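Local coordinates for putative hydantoin racemase (Klebsiella pneumoniae subsp. pneumoniae, PDB 3QVL), which catalyses the racemisation of allantoin and probably interconverts the D and L forms of other 5-monosubstituted hydantoins, at residues Q5-N10 against L34-R39; A21-V26 against D202-A207; R120-A125 against L141-L146; I178-G183 against V198-G203; P93-A98 against K209-L214. All blocks are in the same frame, centred on the assembly; numbering follows the deposited sequence.

From the N terminus, contact 1 pairs the first two strands and closes a short beta-alpha-beta loop. Contact 2 starts on the helix inside that loop and runs to 202-207, so it crosses contact 1. Contact 5 opens at 93-98 and closes at 209-214, crossing contact 2 in turn. Contacts 3 and 4 follow each other in series within the long loop of contact 5, each closing a beta-alpha-beta unit of the second parallel sheet; contact 4 ends where contact 2 does. Contacts 1 and 4 lie in separate sheets and both reach the bound ligand, while contacts 2 and 5 bring helix 203-216 back against the first half of the chain.

Contact 1. Residues Q5-N10 against L34-R39; sequences QVINPN and LAVCPR. With 5HY ([(4R)-2,5-dioxoimidazolidin-4-yl]acetic acid), chain C.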
# COMPACT_ATOMS: atom_id res chain seq x y z
N GLN A 5 19.00 -19.81 -22.96
CA GLN A 5 20.26 -19.30 -22.44
C GLN A 5 20.09 -18.97 -20.96
O GLN A 5 19.37 -18.04 -20.60
CB GLN A 5 20.70 -18.07 -23.23
CG GLN A 5 22.11 -17.59 -22.90
CD GLN A 5 22.40 -16.20 -23.44
OE1 GLN A 5 21.56 -15.31 -23.40
NE2 GLN A 5 23.62 -16.02 -23.94
N VAL A 6 20.76 -19.74 -20.11
CA VAL A 6 20.72 -19.49 -18.67
C VAL A 6 21.98 -18.74 -18.26
O VAL A 6 23.08 -19.30 -18.25
CB VAL A 6 20.55 -20.80 -17.86
CG1 VAL A 6 20.40 -20.49 -16.38
CG2 VAL A 6 19.34 -21.59 -18.35
N ILE A 7 21.81 -17.46 -17.94
CA ILE A 7 22.93 -16.56 -17.66
C ILE A 7 23.19 -16.42 -16.17
O ILE A 7 22.35 -15.90 -15.43
CB ILE A 7 22.70 -15.15 -18.26
CG1 ILE A 7 22.31 -15.24 -19.74
CG2 ILE A 7 23.94 -14.27 -18.06
CD1 ILE A 7 21.70 -13.97 -20.29
N ASN A 8 24.35 -16.90 -15.73
CA ASN A 8 24.87 -16.55 -14.42
C ASN A 8 25.47 -15.15 -14.52
O ASN A 8 26.46 -14.96 -15.23
CB ASN A 8 25.92 -17.57 -13.96
CG ASN A 8 26.54 -17.22 -12.61
OD1 ASN A 8 26.00 -16.40 -11.85
ND2 ASN A 8 27.68 -17.83 -12.31
N PRO A 9 24.88 -14.16 -13.82
CA PRO A 9 25.33 -12.77 -13.91
C PRO A 9 26.70 -12.52 -13.27
O PRO A 9 27.33 -11.51 -13.59
CB PRO A 9 24.23 -12.00 -13.16
CG PRO A 9 23.04 -12.89 -13.26
CD PRO A 9 23.61 -14.26 -13.08
N ASN A 10 27.14 -13.40 -12.39
CA ASN A 10 28.50 -13.33 -11.86
C ASN A 10 29.47 -14.18 -12.68
O ASN A 10 29.04 -15.02 -13.47
CB ASN A 10 28.56 -13.66 -10.36
CG ASN A 10 28.31 -15.12 -10.06
OD1 ASN A 10 29.01 -16.01 -10.56
ND2 ASN A 10 27.33 -15.39 -9.21
N LEU A 34 21.80 -23.56 -22.44
CA LEU A 34 23.08 -22.91 -22.68
C LEU A 34 23.48 -22.11 -21.44
O LEU A 34 23.08 -20.95 -21.28
CB LEU A 34 23.03 -22.02 -23.92
CG LEU A 34 22.76 -22.67 -25.29
CD1 LEU A 34 22.50 -21.60 -26.34
CD2 LEU A 34 23.90 -23.59 -25.72
N ALA A 35 24.24 -22.75 -20.56
CA ALA A 35 24.69 -22.13 -19.31
C ALA A 35 25.92 -21.27 -19.57
O ALA A 35 26.97 -21.77 -19.97
CB ALA A 35 24.98 -23.19 -18.26
N VAL A 36 25.78 -19.96 -19.33
CA VAL A 36 26.84 -19.00 -19.61
C VAL A 36 27.05 -18.01 -18.46
O VAL A 36 26.21 -17.91 -17.56
CB VAL A 36 26.58 -18.20 -20.92
CG1 VAL A 36 26.59 -19.12 -22.14
CG2 VAL A 36 25.27 -17.41 -20.84
N CYS A 37 28.17 -17.30 -18.50
CA CYS A 37 28.46 -16.21 -17.58
C CYS A 37 29.24 -15.12 -18.32
O CYS A 37 29.83 -15.39 -19.37
CB CYS A 37 29.24 -16.72 -16.36
SG CYS A 37 30.81 -17.51 -16.76
N PRO A 38 29.24 -13.87 -17.79
CA PRO A 38 29.92 -12.78 -18.49
C PRO A 38 31.43 -12.99 -18.56
O PRO A 38 32.02 -13.59 -17.66
CB PRO A 38 29.60 -11.56 -17.63
CG PRO A 38 28.43 -11.95 -16.80
CD PRO A 38 28.62 -13.40 -16.54
N ARG A 39 32.04 -12.49 -19.64
CA ARG A 39 33.49 -12.55 -19.82
C ARG A 39 34.20 -11.60 -18.86
O ARG A 39 35.33 -11.86 -18.43
CB ARG A 39 33.86 -12.20 -21.26
C 5HY C . 22.98 -14.82 -6.44
N 5HY C . 24.40 -13.17 -5.70
O 5HY C . 22.00 -15.54 -6.65
CA 5HY C . 22.99 -13.57 -5.58
CB 5HY C . 22.58 -13.84 -4.12
CG 5HY C . 23.27 -15.02 -3.42
OAB 5HY C . 26.19 -13.95 -6.84
NAF 5HY C . 24.19 -15.01 -6.96
CAI 5HY C . 25.00 -14.03 -6.53
OD1 5HY C . 23.11 -15.11 -2.19
OD2 5HY C . 23.94 -15.82 -4.12
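Val-36 O takes the shortest backbone bond here, from Asn-8 N at 2.8 Å, and also receives the CA-H of Ile-7. Earlier along the strands, Val-6 N donates to Leu-34 O and Val-36 N to Val-6 O, the latter almost straight at 170°. Strands 5-7 and 34-36 thus run parallel, in the beta-alpha-beta unit that goes from strand 2-7 through helix 13-26 to strand 31-36. On the face carrying Gln-5, Ile-7 and Val-36, the CG2 methyl of Val-36 does the touching: it lies 3.8 Å from Gln-5 CG, with the extended Gln-5 chain passing across it at about a right angle, and 3.8 Å from Ile-7 CG1. The amide of Gln-5 goes on to Gln-61 O and His-73 ND1. Beyond the strands, the ring of Pro-38 presses on segment 5-10, its CD 3.0 Å from Asn-8 O, a tight fit. That segment then turns. Asn-8 OD1 accepts Asn-10 N from above its carbonyl plane, an Asx turn, and Asn-8 ND2 returns a bond to Asn-10 OD1 at 2.9 Å. Asn-8 ND2 is also bonded to Thr-16 OG1, and Asn-10 OD1 to Ser-12 N. With OD1 committed in this way, Asn-10 presents its NH2 to the ligand, and ND2 meets the ring carbonyl OAB of 5HY at 3.0 Å. Asn-8 is therefore a second-shell residue: its OD1 holds the Asn-10 backbone N, while its ND2, with Ser-12 N, holds OD1 and so the rotation of the Asn-10 amide that recognises the hydantoin ring.

Contact 2. Residues A21-V26 against D202-A207; sequences AAARAV and DGVSAA
Val-26 reaches Ser-205 with both of its methyls. Its CB points toward helix 203-207 and splits there: CG2, set between the backbone N and the carbonyl carbon, comes to 3.6 Å from Ser-205 CB and also lies by Ser-205 O, while CG1 sits 3.9 Å from the same Ser-205 CB. One residue before Ser-205, Val-204 CG1 rests on the preceding turn of the other helix, 4.1 Å from Ala-23 CB and slightly farther from Ala-22 CB. Ala-22 CB also borders the carboxylate of Asp-202, at 3.8 Å from OD2. With alanines on one side and a serine on the other, the helix axes pass at 8.2 Å and an angle of 43°. Leu-217 of a second subunit packs on both Val-26 and Ser-205. Asp-202 is the N-cap of its helix: OD2 accepts Ser-205 N at 3.0 Å from above the carboxylate plane, and OD1 takes a weak bond from Val-204 N. Through these bonds the buried carboxylate is answered in part by the first turn of the helix, whose N-terminal dipole would be expected to favour its charged form, even though the methyl of Ala-22 lies against it.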
# COMPACT_ATOMS: atom_id res chain seq x y z
N ALA A 21 23.53 -27.18 -13.92
CA ALA A 21 23.07 -28.50 -13.49
C ALA A 21 21.60 -28.49 -13.06
O ALA A 21 20.84 -29.40 -13.39
CB ALA A 21 23.95 -29.03 -12.36
N ALA A 22 21.20 -27.44 -12.33
CA ALA A 22 19.82 -27.29 -11.88
C ALA A 22 18.86 -27.06 -13.04
O ALA A 22 17.73 -27.56 -13.04
CB ALA A 22 19.71 -26.16 -10.87
N ALA A 23 19.32 -26.30 -14.04
CA ALA A 23 18.53 -25.99 -15.23
C ALA A 23 18.29 -27.22 -16.10
O ALA A 23 17.17 -27.44 -16.58
CB ALA A 23 19.21 -24.89 -16.04
N ARG A 24 19.33 -28.03 -16.29
CA ARG A 24 19.25 -29.24 -17.12
C ARG A 24 18.43 -30.35 -16.47
O ARG A 24 17.80 -31.15 -17.17
CB ARG A 24 20.65 -29.77 -17.45
CG ARG A 24 21.41 -28.93 -18.48
CD ARG A 24 22.69 -29.62 -18.92
NE ARG A 24 23.60 -29.87 -17.81
CZ ARG A 24 24.54 -29.02 -17.39
NH1 ARG A 24 25.32 -29.35 -16.37
NH2 ARG A 24 24.72 -27.85 -18.00
N ALA A 25 18.43 -30.38 -15.14
CA ALA A 25 17.73 -31.42 -14.37
C ALA A 25 16.21 -31.40 -14.55
O ALA A 25 15.56 -32.44 -14.44
CB ALA A 25 18.10 -31.32 -12.90
N VAL A 26 15.66 -30.22 -14.83
CA VAL A 26 14.21 -30.06 -14.96
C VAL A 26 13.76 -29.75 -16.39
O VAL A 26 12.55 -29.68 -16.67
CB VAL A 26 13.66 -28.96 -14.01
CG1 VAL A 26 13.96 -29.30 -12.56
CG2 VAL A 26 14.22 -27.59 -14.38
N ASP A 202 13.71 -23.48 -5.97
CA ASP A 202 14.86 -22.93 -6.66
C ASP A 202 14.38 -22.13 -7.87
O ASP A 202 13.66 -22.66 -8.73
CB ASP A 202 15.81 -24.05 -7.10
CG ASP A 202 16.70 -23.65 -8.27
OD1 ASP A 202 17.32 -22.56 -8.21
OD2 ASP A 202 16.78 -24.42 -9.24
N GLY A 203 14.80 -20.87 -7.94
CA GLY A 203 14.43 -19.98 -9.03
C GLY A 203 15.01 -20.33 -10.38
O GLY A 203 14.41 -20.02 -11.41
N VAL A 204 16.18 -20.98 -10.39
CA VAL A 204 16.83 -21.40 -11.63
C VAL A 204 15.93 -22.36 -12.41
O VAL A 204 15.58 -22.10 -13.56
CB VAL A 204 18.22 -22.03 -11.38
CG1 VAL A 204 18.83 -22.53 -12.69
CG2 VAL A 204 19.16 -21.03 -10.71
N SER A 205 15.56 -23.46 -11.75
CA SER A 205 14.69 -24.47 -12.34
C SER A 205 13.32 -23.88 -12.70
O SER A 205 12.77 -24.18 -13.76
CB SER A 205 14.55 -25.67 -11.40
OG SER A 205 14.04 -25.28 -10.14
N ALA A 206 12.78 -23.05 -11.81
CA ALA A 206 11.49 -22.39 -12.01
C ALA A 206 11.48 -21.48 -13.24
O ALA A 206 10.52 -21.49 -14.02
CB ALA A 206 11.08 -21.62 -10.77
N ALA A 207 12.55 -20.70 -13.41
CA ALA A 207 12.68 -19.78 -14.53
C ALA A 207 12.77 -20.51 -15.87
O ALA A 207 12.20 -20.05 -16.86
CB ALA A 207 13.88 -18.86 -14.34

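Contact 3. Residues R120-A125 against L141-L146; sequences RTLIIA and LHAIDL
Leu-122 packs against Leu-141 and Ala-143 in a mainly apolar helix-on-strand contact, inside the beta-alpha-beta crossover made by strand 112-116, helix 122-132 and strand 138-143. The first turn of the helix lies over the end of strand 138-143, an outermost strand of the second parallel sheet within this chain. Leu-122 does most of the work: with CG anti to the carbonyl carbon (chi1 -73°), it spreads its two branches along the strand. CD1 goes to the methyl of Ala-143, with 4.0 Å between Leu-122 CD1 and Ala-143 CB, and CD2 turns the other way to lie 3.8 Å from Leu-141 CB. The same CD2 also rests on the peptide between them, 3.7 Å from His-142 O. Strand alternation explains the choice of partners: Leu-141 and Ala-143 face the helix, and His-142 points the other way, where its NE2 bonds to Asp-173. Thr-116 of the adjacent strand 112-116 touches both Leu-122 and Ala-143. In the 3-10 turn ahead of the helix, Arg-120 heads outward to salt bridges with Glu-231 and Glu-88 of a neighbouring subunit. One helical turn after Leu-122, the methyl of Ala-125 meets a branch tip of Leu-141, with Ala-125 CB 3.7 Å from Leu-141 CD2.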
# COMPACT_ATOMS: atom_id res chain seq x y z
N ARG A 120 23.54 -8.15 3.82
CA ARG A 120 23.45 -6.89 3.07
C ARG A 120 22.66 -7.01 1.75
O ARG A 120 22.33 -6.00 1.13
CB ARG A 120 24.84 -6.28 2.84
CG ARG A 120 25.73 -7.02 1.84
CD ARG A 120 27.03 -6.27 1.61
NE ARG A 120 26.82 -4.95 1.01
CZ ARG A 120 27.77 -4.04 0.82
NH1 ARG A 120 29.03 -4.29 1.18
NH2 ARG A 120 27.47 -2.87 0.27
N THR A 121 22.37 -8.25 1.34
CA THR A 121 21.57 -8.49 0.14
C THR A 121 20.08 -8.60 0.44
O THR A 121 19.26 -8.66 -0.48
CB THR A 121 22.04 -9.76 -0.62
OG1 THR A 121 21.74 -10.93 0.15
CG2 THR A 121 23.54 -9.71 -0.92
N LEU A 122 19.72 -8.62 1.73
CA LEU A 122 18.32 -8.70 2.14
C LEU A 122 17.50 -7.51 1.64
O LEU A 122 16.35 -7.67 1.24
CB LEU A 122 18.19 -8.83 3.67
CG LEU A 122 18.58 -10.18 4.30
CD1 LEU A 122 18.82 -10.01 5.79
CD2 LEU A 122 17.51 -11.24 4.05
N ILE A 123 18.11 -6.32 1.65
CA ILE A 123 17.47 -5.10 1.15
C ILE A 123 17.14 -5.19 -0.34
O ILE A 123 16.11 -4.68 -0.79
CB ILE A 123 18.31 -3.82 1.48
CG1 ILE A 123 17.50 -2.54 1.25
CG2 ILE A 123 19.63 -3.79 0.69
CD1 ILE A 123 16.42 -2.28 2.30
N ILE A 124 18.01 -5.85 -1.10
CA ILE A 124 17.80 -6.08 -2.54
C ILE A 124 16.58 -6.99 -2.76
O ILE A 124 15.76 -6.73 -3.64
CB ILE A 124 19.07 -6.66 -3.22
CG1 ILE A 124 20.23 -5.67 -3.10
CG2 ILE A 124 18.80 -7.01 -4.69
CD1 ILE A 124 21.60 -6.26 -3.45
N ALA A 125 16.47 -8.03 -1.94
CA ALA A 125 15.33 -8.95 -1.98
C ALA A 125 14.04 -8.26 -1.55
O ALA A 125 12.97 -8.52 -2.12
CB ALA A 125 15.60 -10.17 -1.13
N LEU A 141 12.25 -12.72 5.71
CA LEU A 141 13.48 -12.86 4.92
C LEU A 141 14.64 -13.13 5.87
O LEU A 141 14.78 -12.47 6.90
CB LEU A 141 13.76 -11.59 4.11
CG LEU A 141 12.78 -11.12 3.04
CD1 LEU A 141 11.70 -10.23 3.64
CD2 LEU A 141 13.54 -10.36 1.96
N HIS A 142 15.45 -14.12 5.52
CA HIS A 142 16.59 -14.51 6.36
C HIS A 142 17.87 -14.64 5.55
O HIS A 142 17.83 -14.94 4.35
CB HIS A 142 16.31 -15.84 7.06
CG HIS A 142 14.98 -15.91 7.75
ND1 HIS A 142 14.66 -15.13 8.83
CD2 HIS A 142 13.91 -16.70 7.52
CE1 HIS A 142 13.44 -15.41 9.23
NE2 HIS A 142 12.96 -16.37 8.45
N ALA A 143 19.00 -14.43 6.21
CA ALA A 143 20.31 -14.67 5.63
C ALA A 143 21.10 -15.61 6.54
O ALA A 143 20.99 -15.53 7.76
CB ALA A 143 21.05 -13.36 5.44
N ILE A 144 21.89 -16.49 5.93
CA ILE A 144 22.70 -17.45 6.69
C ILE A 144 24.02 -16.85 7.18
O ILE A 144 24.78 -17.51 7.90
CB ILE A 144 22.95 -18.78 5.90
CG1 ILE A 144 23.70 -18.51 4.59
CG2 ILE A 144 21.64 -19.52 5.67
CD1 ILE A 144 24.36 -19.74 3.98
N ASP A 145 24.28 -15.61 6.77
CA ASP A 145 25.45 -14.82 7.21
C ASP A 145 26.79 -15.41 6.76
O ASP A 145 27.73 -15.54 7.56
CB ASP A 145 25.42 -14.57 8.72
N LEU A 146 26.88 -15.76 5.48
CA LEU A 146 28.13 -16.19 4.87
C LEU A 146 28.30 -15.50 3.52
O LEU A 146 27.32 -15.06 2.93
CB LEU A 146 28.15 -17.71 4.69
CG LEU A 146 28.33 -18.62 5.91
CD1 LEU A 146 28.24 -20.08 5.49
CD2 LEU A 146 29.65 -18.35 6.63

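Contact 4. Residues I178-G183 against V198-G203; sequences IVLGSG and VPVIDG. Unlike the reference sequence in segment 178-183: Ser-182 (reference Cys). With 5HY ([(4R)-2,5-dioxoimidazolidin-4-yl]acetic acid), chain C.
This contact carries one wall of the ligand pocket, where the loop at the end of strand 177-180 meets 5HY. The strand itself pairs in parallel with 200-201, in the beta-alpha-beta unit that runs through helix 189-196: Ile-178 N donates to Pro-199 O, Ile-201 N to Ile-178 O at 2.8 Å, and Leu-180 N to Ile-201 O. Beside these bonds, Val-200 CG1, anti to its backbone N (chi1 -177°), stands alongside the CB of Ile-178 and is crossed by the Leu-180 side chain, whose CD2 comes to 3.8 Å from it. Past Leu-180 the two strands diverge and water joins them. One molecule donates to Leu-180 O and accepts from Gly-203 N; another donates both to Ser-182 O and to OD1 of Asp-202, whose carboxylate also caps Ser-205 N, at 2.7 Å from each oxygen. The bridged loop then grips the ligand at two points. Ser-182, a cysteine in the reference sequence, gives its OG hydrogen to carboxylate oxygen OD2 of 5HY at 2.7 Å, and Gly-183 N donates to the ring carbonyl O of 5HY at 2.9 Å, a fairly straight bond (164°). Thr-117 and Phe-78 also bond to the ligand. Strand 112-116 borders 177-180 on its far side from 200-201; helix 157-172 packs on Ile-178 and Leu-180, helix 97-108 on Val-179 and Ile-201, and Leu-219 of a second subunit also touches Ile-201.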
# COMPACT_ATOMS: atom_id res chain seq x y z
N ILE A 178 9.48 -22.36 1.22
CA ILE A 178 10.76 -21.66 1.27
C ILE A 178 11.19 -21.26 -0.14
O ILE A 178 11.15 -22.08 -1.07
CB ILE A 178 11.87 -22.53 1.93
CG1 ILE A 178 11.49 -22.91 3.37
CG2 ILE A 178 13.23 -21.83 1.87
CD1 ILE A 178 11.34 -21.75 4.35
N VAL A 179 11.60 -20.01 -0.29
CA VAL A 179 12.23 -19.54 -1.51
C VAL A 179 13.73 -19.43 -1.26
O VAL A 179 14.17 -18.67 -0.39
CB VAL A 179 11.64 -18.18 -1.99
CG1 VAL A 179 12.53 -17.53 -3.04
CG2 VAL A 179 10.24 -18.38 -2.54
N LEU A 180 14.51 -20.21 -2.00
CA LEU A 180 15.97 -20.15 -1.91
C LEU A 180 16.47 -18.87 -2.57
O LEU A 180 16.11 -18.58 -3.72
CB LEU A 180 16.61 -21.39 -2.55
CG LEU A 180 16.28 -22.75 -1.91
CD1 LEU A 180 16.77 -23.89 -2.80
CD2 LEU A 180 16.86 -22.88 -0.51
N GLY A 181 17.27 -18.11 -1.84
CA GLY A 181 17.69 -16.78 -2.27
C GLY A 181 19.07 -16.70 -2.90
O GLY A 181 19.76 -15.69 -2.75
N SER A 182 19.46 -17.75 -3.62
CA SER A 182 20.76 -17.80 -4.27
C SER A 182 20.78 -18.77 -5.45
O SER A 182 20.18 -19.84 -5.39
CB SER A 182 21.84 -18.21 -3.27
OG SER A 182 23.11 -18.33 -3.90
N GLY A 183 21.48 -18.38 -6.51
CA GLY A 183 21.76 -19.28 -7.63
C GLY A 183 22.64 -20.44 -7.19
O GLY A 183 22.59 -21.52 -7.78
N VAL A 198 7.82 -29.78 2.47
CA VAL A 198 7.22 -28.53 2.00
C VAL A 198 7.92 -28.10 0.71
O VAL A 198 9.04 -28.55 0.44
CB VAL A 198 7.33 -27.38 3.05
CG1 VAL A 198 6.60 -27.74 4.34
CG2 VAL A 198 8.78 -27.01 3.33
N PRO A 199 7.27 -27.24 -0.10
CA PRO A 199 7.96 -26.73 -1.29
C PRO A 199 9.16 -25.85 -0.93
O PRO A 199 9.00 -24.81 -0.29
CB PRO A 199 6.88 -25.89 -1.99
CG PRO A 199 5.59 -26.42 -1.48
CD PRO A 199 5.86 -26.83 -0.07
N VAL A 200 10.35 -26.31 -1.30
CA VAL A 200 11.56 -25.51 -1.21
C VAL A 200 11.95 -25.21 -2.65
O VAL A 200 12.32 -26.11 -3.41
CB VAL A 200 12.70 -26.24 -0.45
CG1 VAL A 200 13.92 -25.34 -0.33
CG2 VAL A 200 12.22 -26.68 0.93
N ILE A 201 11.85 -23.93 -3.02
CA ILE A 201 11.85 -23.54 -4.43
C ILE A 201 13.16 -22.91 -4.90
O ILE A 201 13.65 -21.95 -4.31
CB ILE A 201 10.64 -22.62 -4.74
CG1 ILE A 201 9.33 -23.37 -4.44
CG2 ILE A 201 10.66 -22.15 -6.20
CD1 ILE A 201 8.16 -22.47 -4.13
N ASP A 202 13.71 -23.48 -5.97
CA ASP A 202 14.86 -22.93 -6.66
C ASP A 202 14.38 -22.13 -7.87
O ASP A 202 13.66 -22.66 -8.73
CB ASP A 202 15.81 -24.05 -7.10
CG ASP A 202 16.70 -23.65 -8.27
OD1 ASP A 202 17.32 -22.56 -8.21
OD2 ASP A 202 16.78 -24.42 -9.24
N GLY A 203 14.80 -20.87 -7.94
CA GLY A 203 14.43 -19.98 -9.03
C GLY A 203 15.01 -20.33 -10.38
O GLY A 203 14.41 -20.02 -11.41
C 5HY C . 22.98 -14.82 -6.44
N 5HY C . 24.40 -13.17 -5.70
O 5HY C . 22.00 -15.54 -6.65
CA 5HY C . 22.99 -13.57 -5.58
CB 5HY C . 22.58 -13.84 -4.12
CG 5HY C . 23.27 -15.02 -3.42
OAB 5HY C . 26.19 -13.95 -6.84
NAF 5HY C . 24.19 -15.01 -6.96
CAI 5HY C . 25.00 -14.03 -6.53
OD1 5HY C . 23.11 -15.11 -2.19
OD2 5HY C . 23.94 -15.82 -4.12
O HOH W 1 16.27 -19.09 -6.34
O HOH W 2 17.95 -21.29 -5.90

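Contact 5. Residues P93-A98 against K209-L214; sequences PVIGIA and KMVESL
Strand 94-96 runs roughly antiparallel to helix 209-214, the two axes 8.6 Å apart at 152°. Ile-95 carries most of the contact from the strand. Its CG1, anti to the carbonyl carbon (chi1 -51°), slides past the Val-211 side chain with 3.7 Å between Ile-95 CG1 and Val-211 CG2; it also lies 4.1 Å from Met-210 CB, the Ile-95 and Met-210 side chains crossing at about a right angle. Ile-95 CD1 meets Leu-214 tip to tip, 3.8 Å from its CD1. That same methyl of Leu-214 is shared with Pro-93, whose CB lies 3.8 Å from it; the proline ring and the leucine pass each other in opposite directions. Every touch here is apolar. The polar residues of the helix look elsewhere: Lys-209 NZ makes a salt bridge to Glu-212 OE1 at 2.7 Å, on its syn lone pair, and Ser-213 OG bonds back to Lys-209 O. The helix follows strand 200-201 of the second sheet, yet here it lies on the outermost strand of the first within this chain, with strand 72-75 reaching Val-211, helix 97-108 adding Ala-100 against Ile-95 and Met-104 against Met-210, and Met-107 of a second subunit packing on Ile-95.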
# COMPACT_ATOMS: atom_id res chain seq x y z
N PRO A 93 11.57 -14.19 -24.32
CA PRO A 93 11.32 -13.77 -22.94
C PRO A 93 12.54 -13.92 -22.04
O PRO A 93 13.37 -14.81 -22.25
CB PRO A 93 10.21 -14.73 -22.48
CG PRO A 93 10.32 -15.91 -23.39
CD PRO A 93 10.74 -15.35 -24.70
N VAL A 94 12.65 -13.02 -21.06
CA VAL A 94 13.73 -13.06 -20.07
C VAL A 94 13.11 -13.16 -18.68
O VAL A 94 12.31 -12.31 -18.28
CB VAL A 94 14.63 -11.80 -20.14
CG1 VAL A 94 15.82 -11.94 -19.20
CG2 VAL A 94 15.12 -11.56 -21.57
N ILE A 95 13.47 -14.21 -17.95
CA ILE A 95 12.92 -14.47 -16.62
C ILE A 95 14.02 -14.46 -15.57
O ILE A 95 15.04 -15.15 -15.71
CB ILE A 95 12.15 -15.83 -16.57
CG1 ILE A 95 11.12 -15.94 -17.71
CG2 ILE A 95 11.49 -16.04 -15.20
CD1 ILE A 95 10.02 -14.88 -17.70
N GLY A 96 13.82 -13.67 -14.51
CA GLY A 96 14.73 -13.66 -13.37
C GLY A 96 14.43 -14.80 -12.43
O GLY A 96 13.29 -15.26 -12.35
N ILE A 97 15.45 -15.27 -11.71
CA ILE A 97 15.26 -16.40 -10.80
C ILE A 97 14.52 -16.04 -9.50
O ILE A 97 13.79 -16.86 -8.96
CB ILE A 97 16.57 -17.19 -10.50
CG1 ILE A 97 17.61 -16.32 -9.80
CG2 ILE A 97 17.11 -17.81 -11.79
CD1 ILE A 97 18.61 -17.12 -8.98
N ALA A 98 14.71 -14.81 -9.02
CA ALA A 98 13.94 -14.32 -7.88
C ALA A 98 12.48 -14.20 -8.28
O ALA A 98 11.59 -14.67 -7.56
CB ALA A 98 14.47 -12.98 -7.42
N LYS A 209 11.36 -23.36 -16.52
CA LYS A 209 9.99 -23.80 -16.80
C LYS A 209 9.09 -22.66 -17.28
O LYS A 209 8.19 -22.88 -18.08
CB LYS A 209 9.37 -24.49 -15.57
CG LYS A 209 10.15 -25.69 -15.00
CD LYS A 209 10.65 -26.67 -16.06
CE LYS A 209 9.54 -27.55 -16.61
NZ LYS A 209 10.06 -28.48 -17.65
N MET A 210 9.36 -21.45 -16.78
CA MET A 210 8.61 -20.26 -17.21
C MET A 210 8.91 -19.90 -18.66
O MET A 210 8.00 -19.57 -19.42
CB MET A 210 8.88 -19.06 -16.29
CG MET A 210 8.33 -19.19 -14.87
SD MET A 210 6.59 -19.65 -14.75
CE MET A 210 6.72 -21.43 -14.59
N VAL A 211 10.19 -19.97 -19.04
CA VAL A 211 10.60 -19.73 -20.42
C VAL A 211 9.97 -20.76 -21.35
O VAL A 211 9.39 -20.40 -22.38
CB VAL A 211 12.15 -19.73 -20.58
CG1 VAL A 211 12.54 -19.60 -22.04
CG2 VAL A 211 12.77 -18.60 -19.77
N GLU A 212 10.07 -22.04 -20.98
CA GLU A 212 9.45 -23.13 -21.74
C GLU A 212 7.95 -22.93 -21.91
O GLU A 212 7.40 -23.16 -22.99
CB GLU A 212 9.71 -24.48 -21.06
CG GLU A 212 11.13 -25.02 -21.25
CD GLU A 212 11.38 -26.29 -20.46
OE1 GLU A 212 10.66 -26.53 -19.47
OE2 GLU A 212 12.30 -27.04 -20.82
N SER A 213 7.29 -22.50 -20.83
CA SER A 213 5.85 -22.24 -20.84
C SER A 213 5.48 -21.11 -21.80
O SER A 213 4.57 -21.27 -22.61
CB SER A 213 5.35 -21.93 -19.43
OG SER A 213 5.51 -23.05 -18.57
N LEU A 214 6.20 -19.99 -21.70
CA LEU A 214 5.95 -18.84 -22.56
C LEU A 214 6.18 -19.15 -24.04
O LEU A 214 5.41 -18.70 -24.90
CB LEU A 214 6.79 -17.63 -22.12
CG LEU A 214 6.36 -16.94 -20.82
CD1 LEU A 214 7.47 -16.07 -20.27
CD2 LEU A 214 5.08 -16.13 -21.00